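Local structure of beta-glucoside phosphorylase BglX (5VQE) at residues 1-9 with 18-26; 401-409 with 543-551. The protein is a family 3 glycoside hydrolase relative, a beta-glucoside phosphorylase that probably splits beta-glucosides with phosphate to release glucose 1-phosphate. All coordinates share one frame; numbering follows the deposited sequence.

Contact 1: residues 1-9 with 18-26; sequences MYESILSIK and ITWVNQTLV
M1 N is gripped by two side-chain oxygens, N22 OD1 at 3.1 Å from M1 N across the contact and E3 OE2 at 3.0 Å from M1 N within its own segment. This packs the chain start and the short helix 3-6 on helix 15-27, both in the N-terminal part of a family 3 protein whose N-terminal domain is of the TIM-barrel type. M1 N lies above the carbonyl plane of N22, 45° out of it. The E3 carboxylate probably steadies the charge of the terminal amine. The same N22 amide also donates. N22 ND2 reaches M1 O at 3.0 Å in a nearly straight bond (166°), with M1 O in the amide plane. N22 ND2 also bonds to I18 O, one turn back, at 3.1 Å. I18 O takes N22 N on one face of its plane and ND2 on the other. With CG beside its own backbone N (chi1 -86°), the amide can lean back to I18 O while facing M1. A leucine here would probably leave M1 O without this donor and M1 N without one of its two side-chain acceptors, tying the chain start less firmly to helix 15-27. Next to this polar patch, L6 is buried against the helix. L6 CB rests on I18 CG1 at 3.8 Å, and L6 CD1 meets V21 CG1 tip to tip. Y2, at the N-cap position of helix 3-6, also touches D344 and A348 of helix 340-356. L25 reaches V347 of that helix. Y2 and L25 also meet each other, Y2 CE2 packing on L25 CD2 at 3.7 Å.

Contact 2: residues 401-409 with 543-551; sequences GLLPLSPQK and KLMGRSSFK
L405 N donates to L544 O at 2.8 Å, joining the loop after strand 393-397 to the last turn of helix 534-544. Beside this bond, P404 CA comes within 3.3 Å of L544 O, and P404 CB lies against M545 C. The side chains of L405 and L544 run side by side, pointing the same way, with L405 CD1 4.0 Å from L544 CB. L403 CD1 lies 4.3 Å from F550 CE2. M545 starts away from the loop but bends at chi2 and chi3, which brings M545 CE to 3.4 Å from L405 O. A water donates to both L405 O and M545 O. The helix ends in a Schellman motif. G546 has positive phi there, and a beta carbon on it would run into P404 CB. L403 CD2 packs on L544 CD2, and L544 also touches I527 on strand 525-528 of the mixed six-stranded sheet. Farther out, the loop is shaped by a cis peptide before P404 and an ST turn at S406. K409 NZ ties the loop together by donating to G401 O, L402 O and P404 O. On the other segment, K543 CB lies over one face of the F550 ring, toward its rim, and K543 NZ donates to S549 O at 2.6 Å and forms a salt bridge to D389.

The two contacts lie on opposite sides of the chain's centre, the centre of contact 1 about 31 Å and that of contact 2 about 33 Å from it. Their centres are about 61 Å apart and their nearest atoms about 33 Å, so they do not touch. Along the chain they follow in series. Contact 1 joins neighbouring pieces at the N-terminal end. Contact 2 joins pieces 134 residues apart in the sequence, in the domain of the mixed six-stranded sheet. The 2-deoxy-2-fluoro-glucose is bound by other residues, among them R163, K193, H194 and D288. Neither contact supplies a residue of that pocket. Both are plain packing.

Contact 1: residues 1-9 with 18-26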
loop_
_atom_site.group_PDB
_atom_site.type_symbol
_atom_site.label_atom_id
_atom_site.label_comp_id
_atom_site.label_asym_id
_atom_site.label_seq_id
_atom_site.Cartn_x
_atom_site.Cartn_y
_atom_site.Cartn_z
ATOM N N MET A 1 7.481 -21.720 -28.148
ATOM C CA MET A 1 6.654 -20.520 -28.449
ATOM C C MET A 1 6.807 -19.456 -27.357
ATOM O O MET A 1 7.547 -19.647 -26.394
ATOM C CB MET A 1 5.177 -20.909 -28.616
ATOM C CG MET A 1 4.713 -22.105 -27.794
ATOM S SD MET A 1 3.233 -22.890 -28.478
ATOM C CE MET A 1 2.211 -21.466 -28.873
ATOM N N TYR A 2 6.115 -18.327 -27.536
ATOM C CA TYR A 2 6.112 -17.194 -26.615
ATOM C C TYR A 2 7.458 -16.491 -26.553
ATOM O O TYR A 2 7.698 -15.689 -25.638
ATOM C CB TYR A 2 5.683 -17.618 -25.203
ATOM C CG TYR A 2 4.381 -18.375 -25.214
ATOM C CD1 TYR A 2 3.186 -17.734 -25.490
ATOM C CD2 TYR A 2 4.352 -19.743 -24.982
ATOM C CE1 TYR A 2 1.991 -18.439 -25.525
ATOM C CE2 TYR A 2 3.179 -20.449 -25.020
ATOM C CZ TYR A 2 1.998 -19.800 -25.288
ATOM O OH TYR A 2 0.826 -20.527 -25.322
ATOM N N GLU A 3 8.347 -16.749 -27.512
ATOM C CA GLU A 3 9.633 -16.065 -27.510
ATOM C C GLU A 3 9.458 -14.558 -27.634
ATOM O O GLU A 3 10.245 -13.793 -27.071
ATOM C CB GLU A 3 10.516 -16.593 -28.641
ATOM C CG GLU A 3 10.953 -18.046 -28.470
ATOM C CD GLU A 3 9.886 -19.043 -28.863
ATOM O OE1 GLU A 3 8.894 -18.645 -29.511
ATOM O OE2 GLU A 3 10.043 -20.236 -28.525
ATOM N N SER A 4 8.426 -14.111 -28.346
ATOM C CA SER A 4 8.196 -12.680 -28.504
ATOM C C SER A 4 7.844 -12.010 -27.179
ATOM O O SER A 4 8.057 -10.801 -27.024
ATOM C CB SER A 4 7.092 -12.443 -29.531
ATOM O OG SER A 4 5.874 -13.032 -29.111
ATOM N N ILE A 5 7.299 -12.761 -26.227
ATOM C CA ILE A 5 7.036 -12.235 -24.888
ATOM C C ILE A 5 8.233 -12.430 -23.971
ATOM O O ILE A 5 8.687 -11.489 -23.315
ATOM C CB ILE A 5 5.780 -12.907 -24.293
ATOM C CG1 ILE A 5 4.519 -12.517 -25.076
ATOM C CG2 ILE A 5 5.622 -12.542 -22.811
ATOM C CD1 ILE A 5 3.327 -13.389 -24.765
ATOM N N LEU A 6 8.766 -13.656 -23.918
ATOM C CA LEU A 6 9.692 -14.041 -22.860
ATOM C C LEU A 6 11.124 -13.559 -23.084
ATOM O O LEU A 6 11.902 -13.514 -22.121
ATOM C CB LEU A 6 9.683 -15.564 -22.697
ATOM C CG LEU A 6 8.326 -16.153 -22.320
ATOM C CD1 LEU A 6 8.378 -17.663 -22.348
ATOM C CD2 LEU A 6 7.886 -15.674 -20.955
ATOM N N SER A 7 11.497 -13.184 -24.305
ATOM C CA SER A 7 12.873 -12.767 -24.552
ATOM C C SER A 7 13.099 -11.270 -24.373
ATOM O O SER A 7 14.250 -10.825 -24.427
ATOM C CB SER A 7 13.312 -13.183 -25.963
ATOM O OG SER A 7 12.594 -12.478 -26.951
ATOM N N ILE A 8 12.050 -10.483 -24.138
ATOM C CA ILE A 8 12.183 -9.036 -24.052
ATOM C C ILE A 8 11.725 -8.556 -22.679
ATOM O O ILE A 8 11.146 -9.300 -21.886
ATOM C CB ILE A 8 11.403 -8.318 -25.166
ATOM C CG1 ILE A 8 9.906 -8.607 -25.056
ATOM C CG2 ILE A 8 11.948 -8.749 -26.529
ATOM C CD1 ILE A 8 9.036 -7.823 -26.036
ATOM N N LYS A 9 11.995 -7.280 -22.425
ATOM C CA LYS A 9 11.602 -6.615 -21.195
ATOM C C LYS A 9 10.125 -6.871 -20.898
ATOM O O LYS A 9 9.290 -6.791 -21.809
ATOM C CB LYS A 9 11.860 -5.113 -21.334
ATOM C CG LYS A 9 11.448 -4.266 -20.151
ATOM C CD LYS A 9 12.014 -2.858 -20.284
ATOM C CE LYS A 9 11.147 -2.004 -21.177
ATOM N NZ LYS A 9 11.843 -0.721 -21.521
ATOM N N ILE A 18 13.520 -20.120 -21.540
ATOM C CA ILE A 18 12.316 -20.214 -22.351
ATOM C C ILE A 18 11.989 -21.673 -22.634
ATOM O O ILE A 18 10.816 -22.065 -22.670
ATOM C CB ILE A 18 12.493 -19.390 -23.642
ATOM C CG1 ILE A 18 12.626 -17.904 -23.286
ATOM C CG2 ILE A 18 11.325 -19.602 -24.585
ATOM C CD1 ILE A 18 13.055 -16.996 -24.442
ATOM N N THR A 19 13.018 -22.504 -22.827
ATOM C CA THR A 19 12.784 -23.933 -23.021
ATOM C C THR A 19 12.166 -24.553 -21.774
ATOM O O THR A 19 11.279 -25.409 -21.876
ATOM C CB THR A 19 14.095 -24.637 -23.401
ATOM O OG1 THR A 19 14.491 -24.217 -24.714
ATOM C CG2 THR A 19 13.940 -26.161 -23.407
ATOM N N TRP A 20 12.599 -24.116 -20.587
ATOM C CA TRP A 20 11.982 -24.609 -19.359
ATOM C C TRP A 20 10.511 -24.206 -19.284
ATOM O O TRP A 20 9.656 -25.018 -18.911
ATOM C CB TRP A 20 12.732 -24.095 -18.127
ATOM C CG TRP A 20 12.074 -24.547 -16.862
ATOM C CD1 TRP A 20 12.263 -25.732 -16.227
ATOM C CD2 TRP A 20 11.096 -23.832 -16.099
ATOM N NE1 TRP A 20 11.469 -25.803 -15.110
ATOM C CE2 TRP A 20 10.741 -24.649 -15.011
ATOM C CE3 TRP A 20 10.489 -22.580 -16.231
ATOM C CZ2 TRP A 20 9.811 -24.255 -14.056
ATOM C CZ3 TRP A 20 9.574 -22.190 -15.289
ATOM C CH2 TRP A 20 9.237 -23.024 -14.212
ATOM N N VAL A 21 10.196 -22.953 -19.619
ATOM C CA VAL A 21 8.805 -22.502 -19.563
ATOM C C VAL A 21 7.935 -23.363 -20.466
ATOM O O VAL A 21 6.876 -23.850 -20.057
ATOM C CB VAL A 21 8.699 -21.016 -19.952
ATOM C CG1 VAL A 21 7.251 -20.599 -20.066
ATOM C CG2 VAL A 21 9.420 -20.135 -18.939
ATOM N N ASN A 22 8.375 -23.555 -21.711
ATOM C CA ASN A 22 7.588 -24.292 -22.695
ATOM C C ASN A 22 7.429 -25.752 -22.300
ATOM O O ASN A 22 6.324 -26.303 -22.354
ATOM C CB ASN A 22 8.248 -24.181 -24.066
ATOM C CG ASN A 22 7.819 -22.947 -24.811
ATOM O OD1 ASN A 22 6.714 -22.890 -25.340
ATOM N ND2 ASN A 22 8.685 -21.943 -24.853
ATOM N N GLN A 23 8.530 -26.402 -21.912
ATOM C CA GLN A 23 8.449 -27.805 -21.518
ATOM C C GLN A 23 7.541 -27.985 -20.312
ATOM O O GLN A 23 6.754 -28.940 -20.255
ATOM C CB GLN A 23 9.845 -28.351 -21.223
ATOM C CG GLN A 23 10.686 -28.538 -22.472
ATOM C CD GLN A 23 12.060 -29.106 -22.182
ATOM O OE1 GLN A 23 12.480 -29.203 -21.025
ATOM N NE2 GLN A 23 12.774 -29.481 -23.238
ATOM N N THR A 24 7.648 -27.083 -19.331
ATOM C CA THR A 24 6.777 -27.135 -18.162
ATOM C C THR A 24 5.324 -26.929 -18.559
ATOM O O THR A 24 4.437 -27.683 -18.138
ATOM C CB THR A 24 7.201 -26.078 -17.136
ATOM O OG1 THR A 24 8.573 -26.282 -16.765
ATOM C CG2 THR A 24 6.325 -26.150 -15.881
ATOM N N LEU A 25 5.053 -25.889 -19.354
ATOM C CA LEU A 25 3.687 -25.629 -19.801
ATOM C C LEU A 25 3.068 -26.870 -20.431
ATOM O O LEU A 25 1.946 -27.264 -20.093
ATOM C CB LEU A 25 3.678 -24.469 -20.802
ATOM C CG LEU A 25 2.309 -24.026 -21.314
ATOM C CD1 LEU A 25 1.463 -23.457 -20.173
ATOM C CD2 LEU A 25 2.462 -22.998 -22.429
ATOM N N VAL A 26 3.786 -27.489 -21.368
ATOM C CA VAL A 26 3.246 -28.639 -22.088
ATOM C C VAL A 26 2.934 -29.785 -21.138
ATOM O O VAL A 26 2.001 -30.563 -21.375
ATOM C CB VAL A 26 4.238 -29.062 -23.191
ATOM C CG1 VAL A 26 3.867 -30.418 -23.778
ATOM C CG2 VAL A 26 4.284 -27.995 -24.275
#

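Contact 2: residues 401-409 with 543-551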
loop_
_atom_site.group_PDB
_atom_site.type_symbol
_atom_site.label_atom_id
_atom_site.label_comp_id
_atom_site.label_asym_id
_atom_site.label_seq_id
_atom_site.Cartn_x
_atom_site.Cartn_y
_atom_site.Cartn_z
ATOM N N GLY A 401 5.587 33.062 18.401
ATOM C CA GLY A 401 6.296 32.668 19.595
ATOM C C GLY A 401 5.985 31.284 20.117
ATOM O O GLY A 401 6.554 30.895 21.143
ATOM N N LEU A 402 5.113 30.517 19.456
ATOM C CA LEU A 402 4.784 29.187 19.963
ATOM C C LEU A 402 6.006 28.282 19.926
ATOM O O LEU A 402 6.420 27.729 20.949
ATOM C CB LEU A 402 3.651 28.565 19.147
ATOM C CG LEU A 402 2.756 27.560 19.883
ATOM C CD1 LEU A 402 2.050 26.666 18.877
ATOM C CD2 LEU A 402 3.507 26.712 20.881
ATOM N N LEU A 403 6.593 28.107 18.727
ATOM C CA LEU A 403 7.737 27.234 18.537
ATOM C C LEU A 403 9.039 28.027 18.649
ATOM O O LEU A 403 9.089 29.199 18.268
ATOM C CB LEU A 403 7.660 26.557 17.172
ATOM C CG LEU A 403 6.372 25.765 16.923
ATOM C CD1 LEU A 403 6.378 25.106 15.549
ATOM C CD2 LEU A 403 6.144 24.717 18.013
ATOM N N PRO A 404 10.111 27.425 19.189
ATOM C CA PRO A 404 10.122 26.071 19.751
ATOM C C PRO A 404 9.439 25.993 21.115
ATOM O O PRO A 404 9.445 26.973 21.865
ATOM C CB PRO A 404 11.613 25.757 19.876
ATOM C CG PRO A 404 12.257 27.077 20.046
ATOM C CD PRO A 404 11.450 28.045 19.241
ATOM N N LEU A 405 8.864 24.836 21.425
ATOM C CA LEU A 405 8.235 24.637 22.723
ATOM C C LEU A 405 9.278 24.658 23.834
ATOM O O LEU A 405 10.437 24.268 23.642
ATOM C CB LEU A 405 7.476 23.314 22.751
ATOM C CG LEU A 405 6.377 23.160 21.702
ATOM C CD1 LEU A 405 5.730 21.796 21.840
ATOM C CD2 LEU A 405 5.329 24.261 21.843
ATOM N N SER A 406 8.849 25.126 25.010
ATOM C CA SER A 406 9.685 25.191 26.185
ATOM C C SER A 406 8.823 25.085 27.435
ATOM O O SER A 406 7.805 25.790 27.526
ATOM C CB SER A 406 10.480 26.491 26.232
ATOM O OG SER A 406 11.035 26.674 27.520
ATOM N N PRO A 407 9.197 24.249 28.411
ATOM C CA PRO A 407 8.462 24.252 29.687
ATOM C C PRO A 407 8.395 25.623 30.336
ATOM O O PRO A 407 7.480 25.879 31.130
ATOM C CB PRO A 407 9.253 23.263 30.551
ATOM C CG PRO A 407 9.966 22.390 29.592
ATOM C CD PRO A 407 10.267 23.234 28.398
ATOM N N GLN A 408 9.326 26.522 30.020
ATOM C CA GLN A 408 9.298 27.860 30.594
ATOM C C GLN A 408 8.363 28.794 29.841
ATOM O O GLN A 408 8.137 29.920 30.298
ATOM C CB GLN A 408 10.713 28.439 30.632
ATOM C CG GLN A 408 11.598 27.796 31.696
ATOM C CD GLN A 408 12.043 26.385 31.338
ATOM O OE1 GLN A 408 12.349 26.092 30.181
ATOM N NE2 GLN A 408 12.079 25.502 32.336
ATOM N N LYS A 409 7.820 28.358 28.707
ATOM C CA LYS A 409 6.734 29.062 28.042
ATOM C C LYS A 409 5.375 28.405 28.265
ATOM O O LYS A 409 4.374 29.115 28.390
ATOM C CB LYS A 409 7.005 29.162 26.537
ATOM C CG LYS A 409 8.124 30.116 26.165
ATOM C CD LYS A 409 8.141 30.381 24.658
ATOM C CE LYS A 409 8.612 29.162 23.869
ATOM N NZ LYS A 409 8.573 29.425 22.395
ATOM N N LYS A 543 12.155 18.340 16.798
ATOM C CA LYS A 543 11.832 19.531 16.028
ATOM C C LYS A 543 10.960 20.495 16.825
ATOM O O LYS A 543 11.117 21.717 16.714
ATOM C CB LYS A 543 11.159 19.117 14.723
ATOM C CG LYS A 543 12.124 18.422 13.764
ATOM C CD LYS A 543 11.393 17.638 12.681
ATOM C CE LYS A 543 12.338 16.716 11.927
ATOM N NZ LYS A 543 13.504 17.446 11.354
ATOM N N LEU A 544 10.039 19.971 17.631
ATOM C CA LEU A 544 9.235 20.844 18.479
ATOM C C LEU A 544 10.109 21.593 19.477
ATOM O O LEU A 544 9.863 22.767 19.765
ATOM C CB LEU A 544 8.175 20.031 19.213
ATOM C CG LEU A 544 7.080 19.434 18.332
ATOM C CD1 LEU A 544 6.188 18.519 19.157
ATOM C CD2 LEU A 544 6.267 20.511 17.660
ATOM N N MET A 545 11.137 20.930 20.004
ATOM C CA MET A 545 12.062 21.549 20.945
ATOM C C MET A 545 13.105 22.426 20.265
ATOM O O MET A 545 13.899 23.065 20.962
ATOM C CB MET A 545 12.756 20.470 21.775
ATOM C CG MET A 545 11.812 19.564 22.550
ATOM S SD MET A 545 10.624 20.483 23.559
ATOM C CE MET A 545 11.723 21.286 24.727
ATOM N N GLY A 546 13.118 22.485 18.934
ATOM C CA GLY A 546 14.024 23.370 18.231
ATOM C C GLY A 546 15.434 22.847 18.075
ATOM O O GLY A 546 16.319 23.612 17.676
ATOM N N ARG A 547 15.677 21.576 18.386
ATOM C CA ARG A 547 16.973 20.956 18.165
ATOM C C ARG A 547 17.133 20.402 16.754
ATOM O O ARG A 547 18.234 19.976 16.391
ATOM C CB ARG A 547 17.194 19.828 19.174
ATOM C CG ARG A 547 17.132 20.275 20.630
ATOM C CD ARG A 547 17.572 19.157 21.559
ATOM N NE ARG A 547 16.613 18.060 21.647
ATOM C CZ ARG A 547 15.681 17.937 22.590
ATOM N NH1 ARG A 547 15.554 18.853 23.548
ATOM N NH2 ARG A 547 14.869 16.889 22.575
ATOM N N SER A 548 16.066 20.379 15.960
ATOM C CA SER A 548 16.110 19.867 14.596
ATOM C C SER A 548 15.178 20.717 13.753
ATOM O O SER A 548 14.046 20.983 14.164
ATOM C CB SER A 548 15.695 18.387 14.540
ATOM O OG SER A 548 15.555 17.930 13.201
ATOM N N SER A 549 15.655 21.161 12.593
ATOM C CA SER A 549 14.844 22.013 11.741
ATOM C C SER A 549 13.741 21.203 11.064
ATOM O O SER A 549 13.858 19.990 10.872
ATOM C CB SER A 549 15.708 22.689 10.679
ATOM O OG SER A 549 16.379 21.723 9.895
ATOM N N PHE A 550 12.656 21.889 10.717
ATOM C CA PHE A 550 11.625 21.311 9.859
ATOM C C PHE A 550 12.105 21.361 8.417
ATOM O O PHE A 550 12.448 22.432 7.903
ATOM C CB PHE A 550 10.303 22.056 10.012
ATOM C CG PHE A 550 9.637 21.824 11.327
ATOM C CD1 PHE A 550 8.879 20.686 11.542
ATOM C CD2 PHE A 550 9.775 22.739 12.358
ATOM C CE1 PHE A 550 8.266 20.464 12.757
ATOM C CE2 PHE A 550 9.165 22.527 13.575
ATOM C CZ PHE A 550 8.407 21.386 13.778
ATOM N N LYS A 551 12.141 20.199 7.772
ATOM C CA LYS A 551 12.696 20.064 6.439
ATOM C C LYS A 551 11.700 19.546 5.414
ATOM O O LYS A 551 11.983 19.628 4.212
ATOM C CB LYS A 551 13.900 19.111 6.467
ATOM C CG LYS A 551 14.979 19.494 7.469
ATOM C CD LYS A 551 16.000 18.374 7.622
ATOM C CE LYS A 551 17.107 18.737 8.621
ATOM N NZ LYS A 551 16.652 18.673 10.044
HETATM O O HOH W 1 12.988 24.428 23.486
#